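Local coordinates for protein involved in catabolism of external DNA (Legionella pneumophila subsp. pneumophila, PDB 2OO3), which probably methylates N6 of adenine 2030 in 23S ribosomal RNA, using S-adenosyl-L-methionine as the methyl donor, at residues C195-V200 / C238-I243; R222-L227 / S270-S275. All blocks are in the same frame, centred on the assembly; numbering follows the deposited sequence.

Contact 1: residues C195-V200 / C238-I243; sequences CVWYPV and CGLWII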
loop_
_atom_site.group_PDB
_atom_site.type_symbol
_atom_site.label_atom_id
_atom_site.label_comp_id
_atom_site.label_asym_id
_atom_site.label_seq_id
_atom_site.Cartn_x
_atom_site.Cartn_y
_atom_site.Cartn_z
ATOM N N CYS A 195 7.569 -1.414 2.270
ATOM C CA CYS A 195 6.782 -0.460 1.515
ATOM C C CYS A 195 5.942 0.355 2.493
ATOM O O CYS A 195 5.035 -0.170 3.137
ATOM C CB CYS A 195 5.858 -1.185 0.546
ATOM S SG CYS A 195 4.881 -0.074 -0.460
ATOM N N VAL A 196 6.227 1.645 2.600
ATOM C CA VAL A 196 5.450 2.496 3.521
ATOM C C VAL A 196 4.759 3.616 2.727
ATOM O O VAL A 196 5.397 4.290 1.903
ATOM C CB VAL A 196 6.330 3.051 4.674
ATOM C CG1 VAL A 196 7.520 3.840 4.140
ATOM C CG2 VAL A 196 5.508 3.898 5.694
ATOM N N TRP A 197 3.452 3.750 2.951
ATOM C CA TRP A 197 2.638 4.814 2.378
ATOM C C TRP A 197 2.757 6.046 3.283
ATOM O O TRP A 197 2.773 5.919 4.531
ATOM C CB TRP A 197 1.159 4.356 2.302
ATOM C CG TRP A 197 0.252 5.443 1.762
ATOM C CD1 TRP A 197 0.059 5.786 0.429
ATOM C CD2 TRP A 197 -0.493 6.387 2.540
ATOM N NE1 TRP A 197 -0.785 6.877 0.351
ATOM C CE2 TRP A 197 -1.144 7.259 1.628
ATOM C CE3 TRP A 197 -0.649 6.599 3.922
ATOM C CZ2 TRP A 197 -1.944 8.320 2.057
ATOM C CZ3 TRP A 197 -1.481 7.626 4.351
ATOM C CH2 TRP A 197 -2.134 8.468 3.419
ATOM N N TYR A 198 2.741 7.242 2.679
ATOM C CA TYR A 198 2.700 8.487 3.453
ATOM C C TYR A 198 1.877 9.542 2.715
ATOM O O TYR A 198 1.809 9.516 1.469
ATOM C CB TYR A 198 4.125 8.994 3.705
ATOM C CG TYR A 198 4.905 9.313 2.447
ATOM C CD1 TYR A 198 4.870 10.585 1.884
ATOM C CD2 TYR A 198 5.703 8.334 1.825
ATOM C CE1 TYR A 198 5.605 10.887 0.718
ATOM C CE2 TYR A 198 6.433 8.617 0.694
ATOM C CZ TYR A 198 6.377 9.890 0.139
ATOM O OH TYR A 198 7.106 10.144 -0.992
ATOM N N PRO A 199 1.227 10.455 3.465
ATOM C CA PRO A 199 0.496 11.542 2.852
ATOM C C PRO A 199 1.344 12.787 2.657
ATOM O O PRO A 199 2.412 12.927 3.255
ATOM C CB PRO A 199 -0.594 11.856 3.895
ATOM C CG PRO A 199 0.042 11.535 5.214
ATOM C CD PRO A 199 1.090 10.465 4.939
ATOM N N VAL A 200 0.839 13.684 1.808
ATOM C CA VAL A 200 1.308 15.062 1.736
ATOM C C VAL A 200 0.162 15.968 2.208
ATOM O O VAL A 200 -0.798 16.278 1.454
ATOM C CB VAL A 200 1.789 15.448 0.310
ATOM C CG1 VAL A 200 2.359 16.898 0.331
ATOM C CG2 VAL A 200 2.861 14.481 -0.153
ATOM N N CYS A 238 0.162 12.141 -2.192
ATOM C CA CYS A 238 0.658 11.104 -1.290
ATOM C C CYS A 238 1.810 10.379 -1.962
ATOM O O CYS A 238 2.103 10.616 -3.146
ATOM C CB CYS A 238 -0.493 10.120 -0.978
ATOM S SG CYS A 238 -0.921 9.083 -2.383
ATOM N N GLY A 239 2.456 9.485 -1.236
ATOM C CA GLY A 239 3.574 8.754 -1.833
ATOM C C GLY A 239 3.806 7.420 -1.203
ATOM O O GLY A 239 3.138 7.069 -0.208
ATOM N N LEU A 240 4.713 6.651 -1.800
ATOM C CA LEU A 240 5.232 5.434 -1.130
ATOM C C LEU A 240 6.755 5.384 -1.213
ATOM O O LEU A 240 7.351 5.819 -2.197
ATOM C CB LEU A 240 4.586 4.133 -1.665
ATOM C CG LEU A 240 3.049 4.062 -1.522
ATOM C CD1 LEU A 240 2.344 4.383 -2.853
ATOM C CD2 LEU A 240 2.614 2.694 -1.048
ATOM N N TRP A 241 7.360 4.903 -0.136
ATOM C CA TRP A 241 8.792 4.738 -0.037
ATOM C C TRP A 241 9.052 3.236 0.033
ATOM O O TRP A 241 8.497 2.553 0.897
ATOM C CB TRP A 241 9.322 5.448 1.218
ATOM C CG TRP A 241 10.833 5.420 1.253
ATOM C CD1 TRP A 241 11.631 4.351 1.530
ATOM C CD2 TRP A 241 11.703 6.507 0.964
ATOM N NE1 TRP A 241 12.960 4.705 1.445
ATOM C CE2 TRP A 241 13.029 6.027 1.089
ATOM C CE3 TRP A 241 11.494 7.853 0.605
ATOM C CZ2 TRP A 241 14.155 6.846 0.867
ATOM C CZ3 TRP A 241 12.633 8.681 0.389
ATOM C CH2 TRP A 241 13.933 8.158 0.505
ATOM N N ILE A 242 9.854 2.720 -0.898
ATOM C CA ILE A 242 10.091 1.280 -0.976
ATOM C C ILE A 242 11.572 1.020 -0.826
ATOM O O ILE A 242 12.382 1.638 -1.517
ATOM C CB ILE A 242 9.535 0.645 -2.311
ATOM C CG1 ILE A 242 8.014 0.867 -2.405
ATOM C CG2 ILE A 242 9.838 -0.858 -2.348
ATOM C CD1 ILE A 242 7.419 0.747 -3.762
ATOM N N ILE A 243 11.910 0.172 0.135
ATOM C CA ILE A 243 13.272 -0.323 0.315
ATOM C C ILE A 243 13.373 -1.712 -0.304
ATOM O O ILE A 243 12.505 -2.566 -0.090
ATOM C CB ILE A 243 13.640 -0.409 1.793
ATOM C CG1 ILE A 243 13.522 0.995 2.434
ATOM C CG2 ILE A 243 15.079 -0.988 1.988
ATOM C CD1 ILE A 243 13.606 1.006 4.002
#
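The Y198 ring lies over the backbone of G239, whose CA sits 3.8 Å from the ring centroid and only 20° off the ring normal, a CH-pi contact. CG of Y198 stands between its own backbone N and carbonyl carbon (chi1 61°). Glycine suits the place, because with no CB its bare main chain can lie under an aromatic face. Y198 OH bonds to E224 OE2 of strand 220-226, on the far side of G239's strand, and the ring also meets F209 and L210 of helix 203-216.

The antiparallel pairing (152° between strand directions) belongs to the Rossmann-like sheet of class I methyltransferases, in which strand 237-243 runs back between strands 193-200 and 220-226. Y198 and G239 form a hydrogen-bonded pair, with Y198 N to G239 O at 2.9 Å; V196 and W241 form another.

On the other face W197 and L240 form a non-hydrogen-bonded pair. CD1 of the indole meets L240 CG at 4.0 Å, and NE1 donates to C238 SG at 3.5 Å, with the sulfur at the ring edge. This long bond gives a buried N-H a soft acceptor. The same indole touches D166, the predicted proton acceptor, and makes a cation-pi contact with K19. Farther along, the small, polarisable SG of C195 touches both L240 CD2, at 3.6 Å, and I242 CG1.

Contact 2: residues R222-L227 / S270-S275; sequences RIELHL and SYMIES
M272 places its terminal methyl over the centre of the R222 guanidinium, with CE 3.2 Å from CZ, a tight fit of an apolar group against a flat cation. Strand 270-275 is the last strand at one edge of the Rossmann-like sheet and runs antiparallel to strand 220-226. Hydrogen-bonded pairs join R222 with E274, E224 with M272, and H226 with S270. M272 reaches the guanidinium because its chain bends at chi2 and again at chi3 (92°), a path that suits an unbranched thioether; nearer the backbone, its CG lies 3.8 Å from E224 CB, the two chains pointing the same way.

The guanidinium plane is fixed by carboxylates at its rim. E274 OE1 accepts from R222 NH2 at 2.7 Å and from R222 NE at 3.2 Å, both from the same face of the carboxylate, whose plane is turned 58° from that of the guanidinium. R222 NH1 donates to E224 OE2 at 2.9 Å, and Y198 OH bonds to that same oxygen. Arginine fits here because its three nitrogens point outward in one plane, where an oxygen of each glutamate meets them, and its positive charge would partly offset the negative charges of E224 and E274.

On the face of I223 and I273 the cross-strand side-chain contact is a light apolar one, CG2 to CG2 at 4.2 Å, with I223 resting on T22 of helix 14-30 and I273 on K254 of helix 249-263. Back on the face of R222 and E224, H226 NE2 donates to the anti side of E224 OE1 at 2.7 Å, with a bent N-H...O angle of 134°.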
loop_
_atom_site.group_PDB
_atom_site.type_symbol
_atom_site.label_atom_id
_atom_site.label_comp_id
_atom_site.label_asym_id
_atom_site.label_seq_id
_atom_site.Cartn_x
_atom_site.Cartn_y
_atom_site.Cartn_z
ATOM N N ARG A 222 11.271 6.274 -4.200
ATOM C CA ARG A 222 10.183 7.066 -3.673
ATOM C C ARG A 222 9.276 7.385 -4.843
ATOM O O ARG A 222 9.772 7.787 -5.898
ATOM C CB ARG A 222 10.749 8.354 -3.064
ATOM C CG ARG A 222 9.750 9.484 -3.123
ATOM C CD ARG A 222 10.046 10.569 -2.147
ATOM N NE ARG A 222 11.084 11.481 -2.568
ATOM C CZ ARG A 222 10.953 12.820 -2.579
ATOM N NH1 ARG A 222 9.813 13.425 -2.226
ATOM N NH2 ARG A 222 11.978 13.566 -2.947
ATOM N N ILE A 223 7.970 7.145 -4.697
ATOM C CA ILE A 223 7.010 7.517 -5.718
ATOM C C ILE A 223 5.954 8.447 -5.099
ATOM O O ILE A 223 5.595 8.298 -3.921
ATOM C CB ILE A 223 6.385 6.268 -6.375
ATOM C CG1 ILE A 223 5.527 5.501 -5.360
ATOM C CG2 ILE A 223 7.514 5.369 -6.947
ATOM C CD1 ILE A 223 4.656 4.363 -5.994
ATOM N N GLU A 224 5.510 9.456 -5.851
ATOM C CA GLU A 224 4.499 10.364 -5.318
ATOM C C GLU A 224 3.535 10.723 -6.424
ATOM O O GLU A 224 3.897 10.694 -7.586
ATOM C CB GLU A 224 5.113 11.645 -4.727
ATOM C CG GLU A 224 6.006 11.393 -3.535
ATOM C CD GLU A 224 6.447 12.671 -2.816
ATOM O OE1 GLU A 224 6.134 13.787 -3.315
ATOM O OE2 GLU A 224 7.118 12.543 -1.775
ATOM N N LEU A 225 2.313 11.038 -6.027
ATOM C CA LEU A 225 1.234 11.417 -6.922
ATOM C C LEU A 225 0.632 12.665 -6.299
ATOM O O LEU A 225 0.247 12.654 -5.136
ATOM C CB LEU A 225 0.198 10.275 -6.964
ATOM C CG LEU A 225 -1.078 10.428 -7.791
ATOM C CD1 LEU A 225 -0.775 10.577 -9.269
ATOM C CD2 LEU A 225 -2.007 9.227 -7.581
ATOM N N HIS A 226 0.545 13.734 -7.071
ATOM C CA HIS A 226 0.110 15.004 -6.557
ATOM C C HIS A 226 -1.084 15.486 -7.373
ATOM O O HIS A 226 -1.028 15.571 -8.615
ATOM C CB HIS A 226 1.258 16.003 -6.604
ATOM C CG HIS A 226 2.391 15.655 -5.698
ATOM N ND1 HIS A 226 2.282 15.688 -4.322
ATOM C CD2 HIS A 226 3.660 15.274 -5.963
ATOM C CE1 HIS A 226 3.434 15.329 -3.782
ATOM N NE2 HIS A 226 4.285 15.071 -4.757
ATOM N N LEU A 227 -2.173 15.787 -6.668
ATOM C CA LEU A 227 -3.365 16.257 -7.336
ATOM C C LEU A 227 -3.261 17.720 -7.817
ATOM O O LEU A 227 -3.952 18.106 -8.753
ATOM C CB LEU A 227 -4.575 16.107 -6.417
ATOM C CG LEU A 227 -4.978 14.706 -6.002
ATOM C CD1 LEU A 227 -6.160 14.821 -5.022
ATOM C CD2 LEU A 227 -5.346 13.863 -7.213
ATOM N N SER A 270 0.307 15.610 -11.156
ATOM C CA SER A 270 1.690 15.280 -11.530
ATOM C C SER A 270 2.141 14.112 -10.662
ATOM O O SER A 270 1.450 13.753 -9.715
ATOM C CB SER A 270 2.641 16.471 -11.341
ATOM O OG SER A 270 2.682 16.882 -9.975
ATOM N N TYR A 271 3.291 13.545 -10.993
ATOM C CA TYR A 271 3.873 12.443 -10.233
ATOM C C TYR A 271 5.381 12.652 -10.270
ATOM O O TYR A 271 5.917 13.417 -11.106
ATOM C CB TYR A 271 3.486 11.065 -10.853
ATOM C CG TYR A 271 4.228 10.739 -12.139
ATOM C CD1 TYR A 271 5.473 10.106 -12.104
ATOM C CD2 TYR A 271 3.687 11.070 -13.395
ATOM C CE1 TYR A 271 6.179 9.817 -13.280
ATOM C CE2 TYR A 271 4.390 10.783 -14.592
ATOM C CZ TYR A 271 5.625 10.159 -14.517
ATOM O OH TYR A 271 6.335 9.874 -15.671
ATOM N N MET A 272 6.073 11.958 -9.378
ATOM C CA MET A 272 7.512 11.868 -9.440
ATOM C C MET A 272 7.964 10.499 -8.941
ATOM O O MET A 272 7.241 9.798 -8.217
ATOM C CB MET A 272 8.143 12.973 -8.590
ATOM C CG MET A 272 7.894 12.829 -7.079
ATOM S SD MET A 272 9.142 11.844 -6.180
ATOM C CE MET A 272 10.243 13.162 -5.701
ATOM N N ILE A 273 9.169 10.130 -9.337
ATOM C CA ILE A 273 9.798 8.881 -8.977
ATOM C C ILE A 273 11.250 9.283 -8.747
ATOM O O ILE A 273 11.849 9.979 -9.596
ATOM C CB ILE A 273 9.777 7.855 -10.124
ATOM C CG1 ILE A 273 8.357 7.511 -10.541
ATOM C CG2 ILE A 273 10.474 6.539 -9.711
ATOM C CD1 ILE A 273 8.350 6.729 -11.816
ATOM N N GLU A 274 11.796 8.896 -7.602
ATOM C CA GLU A 274 13.175 9.202 -7.276
ATOM C C GLU A 274 13.803 7.980 -6.640
ATOM O O GLU A 274 13.295 7.451 -5.655
ATOM C CB GLU A 274 13.194 10.366 -6.301
ATOM C CG GLU A 274 14.465 10.600 -5.544
ATOM C CD GLU A 274 14.395 11.931 -4.813
ATOM O OE1 GLU A 274 14.054 11.940 -3.607
ATOM O OE2 GLU A 274 14.600 12.967 -5.484
ATOM N N SER A 275 14.917 7.529 -7.192
ATOM C CA SER A 275 15.550 6.377 -6.617
ATOM C C SER A 275 16.800 6.767 -5.845
ATOM O O SER A 275 17.457 7.796 -6.128
ATOM C CB SER A 275 15.870 5.393 -7.714
ATOM O OG SER A 275 16.751 6.014 -8.629
#

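In the fold
From the N terminus, helix 14-30 and the parallel strands 38-41, 115-119, 139-142 and 161-165 come before strand 193-200. The chain then passes through helix 203-216 and strand 220-226 and returns along strand 237-243, where contact 1 closes the first loop. Helix 249-263 and strand 270-275 follow, and contact 2 closes a second loop back to 220-226. Because 222-227 falls inside the first loop and 238-243 inside the second, the two closures cross. They meet between the neighbouring strands 237-243 and 220-226, where L240 N lies 2.8 Å from I223 O, a probable hydrogen bond. Contact 1 joins the parallel half of the sheet to its antiparallel end; contact 2 adds the edge strand.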